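BIFUNCTIONAL PROTEIN Proline utilization A (PutA) (Corynebacterium freiburgense, PDB 5UX5) catalyses both steps of proline catabolism, the FAD-dependent oxidation of proline and the NAD+-dependent oxidation of the resulting glutamate semialdehyde to glutamate. Local coordinates at residues A266-S271 / P317-T322; S271-Q276 / A455-R460; F330-D335 / Q450-A455. One frame throughout, in Å; residues are numbered along the deposited sequence.

Contact 1 of 3, residues A266-S271 / P317-T322; sequences AYLPDS and PAPYAT. With FAD (flavin-adenine dinucleotide), chain E.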
loop_
_atom_site.group_PDB
_atom_site.type_symbol
_atom_site.label_atom_id
_atom_site.label_comp_id
_atom_site.label_asym_id
_atom_site.label_seq_id
_atom_site.Cartn_x
_atom_site.Cartn_y
_atom_site.Cartn_z
ATOM N N ALA A 266 20.535 6.692 15.921
ATOM C CA ALA A 266 20.121 7.486 17.073
ATOM C C ALA A 266 18.814 8.245 16.861
ATOM O O ALA A 266 18.200 8.636 17.856
ATOM C CB ALA A 266 21.193 8.513 17.441
ATOM N N TYR A 267 18.343 8.445 15.621
ATOM C CA TYR A 267 17.062 9.137 15.519
ATOM C C TYR A 267 15.887 8.238 15.892
ATOM O O TYR A 267 14.749 8.715 15.967
ATOM C CB TYR A 267 16.869 9.786 14.130
ATOM C CG TYR A 267 16.643 8.892 12.907
ATOM C CD1 TYR A 267 16.437 7.517 13.023
ATOM C CD2 TYR A 267 16.645 9.444 11.624
ATOM C CE1 TYR A 267 16.214 6.730 11.910
ATOM C CE2 TYR A 267 16.434 8.651 10.501
ATOM C CZ TYR A 267 16.221 7.294 10.647
ATOM O OH TYR A 267 16.003 6.492 9.538
ATOM N N LEU A 268 16.126 6.964 16.156
ATOM C CA LEU A 268 15.084 6.118 16.706
ATOM C C LEU A 268 15.136 6.179 18.222
ATOM O O LEU A 268 16.127 5.735 18.816
ATOM C CB LEU A 268 15.249 4.699 16.226
ATOM C CG LEU A 268 15.207 4.529 14.715
ATOM C CD1 LEU A 268 15.263 3.063 14.456
ATOM C CD2 LEU A 268 13.909 5.130 14.162
ATOM N N PRO A 269 14.130 6.725 18.883
ATOM C CA PRO A 269 14.170 6.745 20.348
ATOM C C PRO A 269 14.384 5.357 20.941
ATOM O O PRO A 269 15.122 5.216 21.915
ATOM C CB PRO A 269 12.810 7.347 20.723
ATOM C CG PRO A 269 11.978 7.211 19.503
ATOM C CD PRO A 269 12.906 7.346 18.353
ATOM N N ASP A 270 13.777 4.322 20.375
ATOM C CA ASP A 270 13.920 2.999 20.961
ATOM C C ASP A 270 15.276 2.356 20.653
ATOM O O ASP A 270 15.516 1.215 21.065
ATOM C CB ASP A 270 12.755 2.106 20.521
ATOM C CG ASP A 270 12.466 2.190 19.022
ATOM O OD1 ASP A 270 12.669 3.265 18.416
ATOM O OD2 ASP A 270 12.034 1.171 18.446
ATOM N N SER A 271 16.173 3.045 19.943
ATOM C CA SER A 271 17.530 2.535 19.800
ATOM C C SER A 271 18.337 2.722 21.073
ATOM O O SER A 271 19.350 2.051 21.252
ATOM C CB SER A 271 18.250 3.190 18.613
ATOM O OG SER A 271 18.681 4.500 18.912
ATOM N N PRO A 317 5.778 8.443 12.601
ATOM C CA PRO A 317 7.123 8.140 12.108
ATOM C C PRO A 317 7.938 7.474 13.211
ATOM O O PRO A 317 7.761 7.750 14.396
ATOM C CB PRO A 317 7.682 9.515 11.731
ATOM C CG PRO A 317 6.466 10.444 11.712
ATOM C CD PRO A 317 5.486 9.880 12.647
ATOM N N ALA A 318 8.756 6.510 12.826
ATOM C CA ALA A 318 9.642 5.880 13.800
ATOM C C ALA A 318 10.700 6.835 14.370
ATOM O O ALA A 318 11.056 6.678 15.555
ATOM C CB ALA A 318 10.277 4.636 13.167
ATOM N N PRO A 319 11.272 7.772 13.611
ATOM C CA PRO A 319 12.268 8.675 14.183
ATOM C C PRO A 319 11.624 9.794 14.991
ATOM O O PRO A 319 10.416 9.992 15.005
ATOM C CB PRO A 319 12.991 9.257 12.963
ATOM C CG PRO A 319 12.592 8.426 11.832
ATOM C CD PRO A 319 11.230 7.913 12.148
ATOM N N TYR A 320 12.477 10.510 15.705
ATOM C CA TYR A 320 12.046 11.644 16.487
ATOM C C TYR A 320 11.426 12.677 15.573
ATOM O O TYR A 320 11.732 12.727 14.384
ATOM C CB TYR A 320 13.239 12.278 17.200
ATOM C CG TYR A 320 13.795 11.537 18.381
ATOM C CD1 TYR A 320 13.132 11.539 19.593
ATOM C CD2 TYR A 320 15.016 10.868 18.300
ATOM C CE1 TYR A 320 13.658 10.877 20.701
ATOM C CE2 TYR A 320 15.548 10.198 19.410
ATOM C CZ TYR A 320 14.855 10.214 20.601
ATOM O OH TYR A 320 15.347 9.573 21.699
ATOM N N ALA A 321 10.605 13.564 16.163
ATOM C CA ALA A 321 9.935 14.611 15.399
ATOM C C ALA A 321 10.861 15.765 15.032
ATOM O O ALA A 321 10.633 16.420 14.011
ATOM C CB ALA A 321 8.737 15.146 16.171
ATOM N N THR A 322 11.895 16.031 15.826
ATOM C CA THR A 322 12.812 17.150 15.612
ATOM C C THR A 322 14.258 16.666 15.585
ATOM O O THR A 322 14.606 15.701 16.257
ATOM C CB THR A 322 12.706 18.169 16.724
ATOM O OG1 THR A 322 13.360 17.630 17.876
ATOM C CG2 THR A 322 11.293 18.389 17.088
HETATM P PA FAD E . 23.997 16.440 11.180
HETATM O O1A FAD E . 23.598 17.708 10.348
HETATM O O2A FAD E . 24.419 16.603 12.564
HETATM O O5B FAD E . 22.973 15.386 11.375
HETATM C C5B FAD E . 21.973 15.189 10.394
HETATM C C4B FAD E . 21.024 14.111 10.883
HETATM O O4B FAD E . 20.091 14.634 11.782
HETATM C C3B FAD E . 20.221 13.488 9.786
HETATM O O3B FAD E . 20.863 12.507 9.051
HETATM C C2B FAD E . 19.045 12.956 10.522
HETATM O O2B FAD E . 19.259 11.665 10.961
HETATM C C1B FAD E . 18.863 13.961 11.622
HETATM N N9A FAD E . 17.806 14.923 11.344
HETATM C C8A FAD E . 17.913 16.066 10.563
HETATM N N7A FAD E . 16.721 16.693 10.517
HETATM C C5A FAD E . 15.772 16.015 11.273
HETATM C C6A FAD E . 14.414 16.223 11.585
HETATM N N6A FAD E . 13.635 17.340 11.079
HETATM N N1A FAD E . 13.791 15.339 12.380
HETATM C C2A FAD E . 14.462 14.250 12.872
HETATM N N3A FAD E . 15.782 14.021 12.587
HETATM C C4A FAD E . 16.458 14.869 11.804
HETATM N N1 FAD E . 22.868 6.077 8.120
HETATM C C2 FAD E . 22.020 4.938 8.371
HETATM O O2 FAD E . 20.670 5.148 8.526
HETATM N N3 FAD E . 22.572 3.651 8.384
HETATM C C4 FAD E . 23.940 3.439 8.207
HETATM O O4 FAD E . 24.464 2.158 8.240
HETATM C C4X FAD E . 24.857 4.621 8.108
HETATM N N5 FAD E . 26.241 4.492 8.100
HETATM C C5X FAD E . 27.069 5.622 8.056
HETATM C C6 FAD E . 28.471 5.500 8.043
HETATM C C7 FAD E . 29.259 6.644 7.992
HETATM C C7M FAD E . 30.756 6.545 7.968
HETATM C C8 FAD E . 28.691 7.893 7.974
HETATM C C8M FAD E . 29.545 9.118 7.921
HETATM C C9 FAD E . 27.310 8.021 7.984
HETATM C C9A FAD E . 26.510 6.895 8.027
HETATM N N10 FAD E . 25.095 7.070 8.054
HETATM C C10 FAD E . 24.251 5.940 8.094
HETATM C "C1'" FAD E . 24.521 8.425 7.973
HETATM C "C2'" FAD E . 24.102 9.069 9.267
HETATM O "O2'" FAD E . 23.012 8.382 9.769
HETATM C "C3'" FAD E . 23.789 10.550 8.963
HETATM O "O3'" FAD E . 22.717 10.586 8.102
HETATM C "C4'" FAD E . 24.899 11.410 8.348
HETATM O "O4'" FAD E . 26.172 10.962 8.644
HETATM C "C5'" FAD E . 24.743 12.921 8.636
HETATM O "O5'" FAD E . 24.473 13.275 9.987
HETATM P P FAD E . 25.497 14.092 10.940
HETATM O O1P FAD E . 25.794 13.510 12.374
HETATM O O2P FAD E . 26.684 14.260 9.914
HETATM O O3P FAD E . 25.185 15.671 10.749
#
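Tyr267 holds CG in the crowded position between its backbone N and carbonyl carbon (chi1 70°), which lays the ring alongside Pro319, the two side chains pointing the same way. Tyr320 does otherwise: its CG stands anti to the carbonyl carbon (chi1 -74°), and the ring reaches out to meet Pro269 tip to tip. Each tyrosine therefore offers a face to a proline of the other segment. Pro319 CB sits 3.8 Å from the Tyr267 ring centroid, and Pro269 CD lies 4.0 Å from the centroid of Tyr320, almost on the ring normal; both are CH-pi contacts. Between them runs one backbone hydrogen bond, Tyr320 N to Tyr267 O at 2.9 Å, with the donor nearly along the C=O axis. The same oxygen also takes a CA-H...O contact from Pro319 CA at 3.1 Å. Beside this, Leu268 CD2 packs on Ala318 CB at 3.8 Å. The loop 266-271 leaves strand 260-265 of the proline dehydrogenase barrel and makes a type I turn from Leu268 to Ser271 into the next helix. Tyr267 CD2 comes within 3.5 Å of FAD O2B, and Tyr320 O lies 3.5 Å from C2A of the adenine. Tyr320 OH is hydrogen-bonded to Ala455 O. With no charged pair across the contact, CH-pi packing and one main-chain bond tie the loops together beside the adenosine of FAD.

Contact 2 of 3, residues S271-Q276 / A455-R460; sequences SFQALQ and AEDSRR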
loop_
_atom_site.group_PDB
_atom_site.type_symbol
_atom_site.label_atom_id
_atom_site.label_comp_id
_atom_site.label_asym_id
_atom_site.label_seq_id
_atom_site.Cartn_x
_atom_site.Cartn_y
_atom_site.Cartn_z
ATOM N N SER A 271 16.173 3.045 19.943
ATOM C CA SER A 271 17.530 2.535 19.800
ATOM C C SER A 271 18.337 2.722 21.073
ATOM O O SER A 271 19.350 2.051 21.252
ATOM C CB SER A 271 18.250 3.190 18.613
ATOM O OG SER A 271 18.681 4.500 18.912
ATOM N N PHE A 272 17.906 3.601 21.976
ATOM C CA PHE A 272 18.537 3.630 23.285
ATOM C C PHE A 272 18.252 2.334 24.038
ATOM O O PHE A 272 19.122 1.817 24.745
ATOM C CB PHE A 272 18.076 4.856 24.086
ATOM C CG PHE A 272 18.634 4.898 25.486
ATOM C CD1 PHE A 272 20.006 4.902 25.704
ATOM C CD2 PHE A 272 17.788 4.901 26.586
ATOM C CE1 PHE A 272 20.519 4.923 26.986
ATOM C CE2 PHE A 272 18.297 4.915 27.865
ATOM C CZ PHE A 272 19.668 4.925 28.065
ATOM N N GLN A 273 17.039 1.793 23.908
ATOM C CA GLN A 273 16.777 0.494 24.514
ATOM C C GLN A 273 17.567 -0.602 23.810
ATOM O O GLN A 273 18.082 -1.515 24.459
ATOM C CB GLN A 273 15.286 0.211 24.500
ATOM C CG GLN A 273 14.534 1.197 25.340
ATOM C CD GLN A 273 13.041 1.159 25.127
ATOM O OE1 GLN A 273 12.549 0.672 24.104
ATOM N NE2 GLN A 273 12.298 1.633 26.125
ATOM N N ALA A 274 17.678 -0.528 22.482
ATOM C CA ALA A 274 18.492 -1.491 21.753
ATOM C C ALA A 274 19.938 -1.470 22.233
ATOM O O ALA A 274 20.580 -2.519 22.351
ATOM C CB ALA A 274 18.417 -1.203 20.250
ATOM N N LEU A 275 20.472 -0.281 22.505
ATOM C CA LEU A 275 21.851 -0.179 22.967
ATOM C C LEU A 275 22.023 -0.849 24.317
ATOM O O LEU A 275 22.974 -1.602 24.521
ATOM C CB LEU A 275 22.267 1.292 23.055
ATOM C CG LEU A 275 23.659 1.558 23.618
ATOM C CD1 LEU A 275 24.680 0.930 22.696
ATOM C CD2 LEU A 275 23.954 3.046 23.839
ATOM N N GLN A 276 21.090 -0.626 25.240
ATOM C CA GLN A 276 21.201 -1.256 26.549
ATOM C C GLN A 276 21.160 -2.773 26.428
ATOM O O GLN A 276 21.929 -3.486 27.090
ATOM C CB GLN A 276 20.103 -0.757 27.477
ATOM C CG GLN A 276 20.264 0.690 27.857
ATOM C CD GLN A 276 19.174 1.163 28.788
ATOM O OE1 GLN A 276 19.391 1.292 29.990
ATOM N NE2 GLN A 276 17.997 1.414 28.247
ATOM N N ALA A 455 12.724 11.062 24.647
ATOM C CA ALA A 455 11.993 9.834 24.886
ATOM C C ALA A 455 12.870 8.632 24.589
ATOM O O ALA A 455 13.918 8.736 23.956
ATOM C CB ALA A 455 10.742 9.764 24.027
ATOM N N GLU A 456 12.425 7.470 25.064
ATOM C CA GLU A 456 13.099 6.227 24.740
ATOM C C GLU A 456 12.169 5.122 24.281
ATOM O O GLU A 456 12.664 4.130 23.742
ATOM C CB GLU A 456 13.919 5.720 25.939
ATOM C CG GLU A 456 13.137 5.238 27.150
ATOM C CD GLU A 456 14.073 4.687 28.228
ATOM O OE1 GLU A 456 14.320 3.449 28.251
ATOM O OE2 GLU A 456 14.596 5.508 29.028
ATOM N N ASP A 457 10.854 5.254 24.459
ATOM C CA ASP A 457 9.926 4.279 23.897
ATOM C C ASP A 457 9.890 4.394 22.381
ATOM O O ASP A 457 10.315 5.393 21.800
ATOM C CB ASP A 457 8.516 4.473 24.448
ATOM C CG ASP A 457 8.320 3.814 25.776
ATOM O OD1 ASP A 457 9.203 3.021 26.175
ATOM O OD2 ASP A 457 7.268 4.062 26.403
ATOM N N SER A 458 9.390 3.346 21.737
ATOM C CA SER A 458 9.197 3.380 20.290
ATOM C C SER A 458 7.946 4.191 19.902
ATOM O O SER A 458 6.836 3.922 20.374
ATOM C CB SER A 458 9.111 1.957 19.751
ATOM O OG SER A 458 8.459 1.924 18.510
ATOM N N ARG A 459 8.120 5.145 18.985
ATOM C CA ARG A 459 6.994 5.939 18.517
ATOM C C ARG A 459 5.858 5.084 17.963
ATOM O O ARG A 459 4.694 5.529 17.978
ATOM C CB ARG A 459 7.460 6.918 17.443
ATOM C CG ARG A 459 8.572 7.804 17.885
ATOM C CD ARG A 459 8.019 9.171 18.103
ATOM N NE ARG A 459 7.997 9.986 16.905
ATOM C CZ ARG A 459 7.039 10.845 16.624
ATOM N NH1 ARG A 459 5.994 10.977 17.443
ATOM N NH2 ARG A 459 7.127 11.572 15.526
ATOM N N ARG A 460 6.157 3.867 17.505
ATOM C CA ARG A 460 5.150 2.988 16.927
ATOM C C ARG A 460 4.287 2.305 17.991
ATOM O O ARG A 460 3.391 1.529 17.644
ATOM C CB ARG A 460 5.833 1.933 16.053
ATOM C CG ARG A 460 6.524 2.455 14.801
ATOM C CD ARG A 460 5.502 2.968 13.775
ATOM N NE ARG A 460 6.143 3.471 12.565
ATOM C CZ ARG A 460 6.531 2.696 11.554
ATOM N NH1 ARG A 460 6.313 1.385 11.619
ATOM N NH2 ARG A 460 7.135 3.238 10.494
#
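The closer side of this contact is where Phe272 and Gln273, on the first turn of helix 271-287, meet Glu456. With CG anti to its backbone N (chi1 177°), Phe272 presents a ring edge to the glutamate: Glu456 OE2 lies near the ring plane, 3.9 Å from CE2, and Glu456 CB is 4.0 Å from CD2. Ring and carboxylate stand almost perpendicular, at 82°. Phe272 is buried, and Tyr12 meets its ring edge-to-face while Arg332 makes a cation-pi contact with it. The Gln273 chain, extended beyond CG, crosses Glu456 at about a right angle and brings CD to 3.3 Å from the glutamate's main-chain O. In fold terms, an outer helix of the proline dehydrogenase barrel, the one following strand 260-265, is met here by the loop that runs on from helix 438-450. Toward the solvent the grip slackens. Gln273 NE2 gives two weak hydrogen bonds, one to Glu456 OE1 at 3.5 Å and one to Asp457 OD1 at 3.4 Å, so a single amide nitrogen spans two carboxylates and would soften the repulsion between them if both are charged. The amide plane is turned 60° or more from each of them. Asp457 is exposed, and its CB points away from the helix; only the carboxylate swings back. Farther along the loop, Ser458 OG accepts from Arg460 N at 3.2 Å in an ST turn.

Contact 3 of 3, residues F330-D335 / Q450-A455; sequences FLRMMD and QRWKVA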
loop_
_atom_site.group_PDB
_atom_site.type_symbol
_atom_site.label_atom_id
_atom_site.label_comp_id
_atom_site.label_asym_id
_atom_site.label_seq_id
_atom_site.Cartn_x
_atom_site.Cartn_y
_atom_site.Cartn_z
ATOM N N PHE A 330 21.824 11.115 20.292
ATOM C CA PHE A 330 23.175 10.770 19.879
ATOM C C PHE A 330 24.142 10.974 21.040
ATOM O O PHE A 330 25.000 10.129 21.305
ATOM C CB PHE A 330 23.560 11.615 18.665
ATOM C CG PHE A 330 24.692 11.067 17.845
ATOM C CD1 PHE A 330 24.466 10.102 16.883
ATOM C CD2 PHE A 330 25.993 11.530 18.025
ATOM C CE1 PHE A 330 25.525 9.618 16.111
ATOM C CE2 PHE A 330 27.041 11.050 17.262
ATOM C CZ PHE A 330 26.804 10.105 16.303
ATOM N N LEU A 331 23.983 12.072 21.781
ATOM C CA LEU A 331 24.828 12.291 22.949
ATOM C C LEU A 331 24.478 11.334 24.079
ATOM O O LEU A 331 25.367 10.906 24.820
ATOM C CB LEU A 331 24.721 13.736 23.417
ATOM C CG LEU A 331 25.201 14.830 22.464
ATOM C CD1 LEU A 331 24.673 16.155 22.937
ATOM C CD2 LEU A 331 26.683 14.916 22.498
ATOM N N ARG A 332 23.193 10.999 24.253
ATOM C CA ARG A 332 22.840 10.060 25.322
ATOM C C ARG A 332 23.434 8.680 25.068
ATOM O O ARG A 332 23.970 8.047 25.986
ATOM C CB ARG A 332 21.329 9.952 25.501
ATOM C CG ARG A 332 20.927 8.937 26.579
ATOM C CD ARG A 332 19.416 8.914 26.859
ATOM N NE ARG A 332 18.657 8.689 25.627
ATOM C CZ ARG A 332 17.334 8.528 25.545
ATOM N NH1 ARG A 332 16.578 8.564 26.624
ATOM N NH2 ARG A 332 16.762 8.341 24.364
ATOM N N MET A 333 23.357 8.195 23.831
ATOM C CA MET A 333 23.874 6.861 23.568
ATOM C C MET A 333 25.388 6.815 23.696
ATOM O O MET A 333 25.945 5.851 24.231
ATOM C CB MET A 333 23.419 6.373 22.198
ATOM C CG MET A 333 21.912 6.269 22.089
ATOM S SD MET A 333 21.362 5.129 20.804
ATOM C CE MET A 333 22.094 5.869 19.381
ATOM N N MET A 334 26.062 7.854 23.220
ATOM C CA MET A 334 27.502 7.983 23.406
ATOM C C MET A 334 27.859 7.962 24.890
ATOM O O MET A 334 28.708 7.178 25.339
ATOM C CB MET A 334 27.933 9.287 22.752
ATOM C CG MET A 334 29.348 9.621 22.739
ATOM S SD MET A 334 29.350 11.238 21.969
ATOM C CE MET A 334 28.580 12.154 23.262
ATOM N N ASP A 335 27.176 8.803 25.664
ATOM C CA ASP A 335 27.385 8.916 27.099
ATOM C C ASP A 335 27.307 7.562 27.792
ATOM O O ASP A 335 28.127 7.245 28.662
ATOM C CB ASP A 335 26.298 9.848 27.636
ATOM C CG ASP A 335 26.660 10.511 28.931
ATOM O OD1 ASP A 335 27.136 9.823 29.866
ATOM O OD2 ASP A 335 26.422 11.736 29.002
ATOM N N GLN A 450 19.273 18.247 26.893
ATOM C CA GLN A 450 18.132 17.367 26.676
ATOM C C GLN A 450 18.504 15.891 26.633
ATOM O O GLN A 450 17.604 15.045 26.659
ATOM C CB GLN A 450 17.409 17.738 25.377
ATOM C CG GLN A 450 16.802 19.119 25.406
ATOM C CD GLN A 450 15.915 19.354 26.633
ATOM O OE1 GLN A 450 15.030 18.552 26.949
ATOM N NE2 GLN A 450 16.161 20.462 27.331
ATOM N N ARG A 451 19.799 15.579 26.626
ATOM C CA ARG A 451 20.323 14.220 26.484
ATOM C C ARG A 451 19.547 13.148 27.250
ATOM O O ARG A 451 19.192 12.114 26.688
ATOM C CB ARG A 451 21.785 14.265 26.933
ATOM C CG ARG A 451 22.384 12.982 27.424
ATOM C CD ARG A 451 23.778 13.254 27.960
ATOM N NE ARG A 451 23.846 14.592 28.531
ATOM C CZ ARG A 451 24.638 14.945 29.539
ATOM N NH1 ARG A 451 25.453 14.067 30.103
ATOM N NH2 ARG A 451 24.608 16.190 29.978
ATOM N N TRP A 452 19.263 13.366 28.532
ATOM C CA TRP A 452 18.590 12.341 29.329
ATOM C C TRP A 452 17.075 12.462 29.314
ATOM O O TRP A 452 16.388 11.570 29.817
ATOM C CB TRP A 452 19.071 12.402 30.784
ATOM C CG TRP A 452 20.571 12.388 30.934
ATOM C CD1 TRP A 452 21.362 13.399 31.405
ATOM C CD2 TRP A 452 21.458 11.305 30.614
ATOM N NE1 TRP A 452 22.679 13.018 31.388
ATOM C CE2 TRP A 452 22.764 11.737 30.906
ATOM C CE3 TRP A 452 21.272 10.018 30.108
ATOM C CZ2 TRP A 452 23.877 10.922 30.707
ATOM C CZ3 TRP A 452 22.367 9.223 29.914
ATOM C CH2 TRP A 452 23.657 9.671 30.216
ATOM N N LYS A 453 16.548 13.546 28.761
ATOM C CA LYS A 453 15.132 13.853 28.837
ATOM C C LYS A 453 14.347 13.418 27.603
ATOM O O LYS A 453 13.129 13.258 27.690
ATOM C CB LYS A 453 14.973 15.357 29.086
ATOM C CG LYS A 453 15.878 15.850 30.248
ATOM C CD LYS A 453 15.733 17.335 30.568
ATOM C CE LYS A 453 15.966 17.579 32.038
ATOM N NZ LYS A 453 14.887 18.402 32.678
ATOM N N VAL A 454 15.020 13.181 26.477
ATOM C CA VAL A 454 14.349 12.742 25.258
ATOM C C VAL A 454 13.731 11.364 25.459
ATOM O O VAL A 454 14.124 10.590 26.337
ATOM C CB VAL A 454 15.337 12.735 24.086
ATOM C CG1 VAL A 454 15.713 14.171 23.733
ATOM C CG2 VAL A 454 16.548 11.884 24.429
ATOM N N ALA A 455 12.724 11.062 24.647
ATOM C CA ALA A 455 11.993 9.834 24.886
ATOM C C ALA A 455 12.870 8.632 24.589
ATOM O O ALA A 455 13.918 8.736 23.956
ATOM C CB ALA A 455 10.742 9.764 24.027
#
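Helix 323-337 belongs to the outer layer of the proline dehydrogenase domain, a TIM barrel, and residues 450-455, leaving the end of helix 438-450, lie against it. Two arginines, one from each side, carry the polar part of the contact. Arg332 runs straight from the backbone, with CG anti to N (chi1 178°), and then bends at chi3. Its NH2 gives a hydrogen bond to Ala455 O at 2.9 Å; the oxygen lies close to the guanidinium plane, but the donor stands above the carbonyl plane. NH2 is also bonded to Asn329 OD1, about one turn back in the helix. These two acceptors, Ala455 O and Asn329 OD1, limit rotation of the guanidinium. Val454 CG2 sits over the centre of one face of that group, 3.6 Å from CZ.

Arg451 reaches the other way. Its NH1 meets Asp335 OD2 at 2.8 Å in a salt bridge, nearly along the C-O axis, with carboxylate and guanidinium planes only 21° apart. Arg451 NH2 has a salt bridge to Glu18 and a hydrogen bond to Val448 O. Asp335 OD1 takes up Arg367, Arg339 and the amide of Asn14, so this buried carboxylate has several positive groups around it and probably stays ionised. Trp452 brings CZ3 to 3.6 Å from Arg332 CG, the two side chains crossing obliquely. The turn of the segment itself is held by Gln450 O, which accepts from both Lys453 N and Val454 N. On the benzo ring of Trp452, CZ2 comes within 3.2 Å of Asp335 OD2, carboxylate and ring planes 62° apart.

How the contacts relate
All three contacts lie at the proline dehydrogenase barrel. The centres of contacts 1 and 2 are about 8 Å apart, those of contacts 2 and 3 about 11 Å, and those of contacts 1 and 3 about 12 Å. Contact 1 joins the loops entering helices 271-287 and 323-337; contacts 2 and 3 set those same two helices against the loop after helix 438-450. Along the chain, contact 1 closes before contact 3 opens, contact 3 is nested within contact 2, and contacts 1 and 2 cross. Residues 450-460 thus clasp two barrel helices from outside, next to the loops 266-271 and 317-322, which hold residues of the FAD pocket.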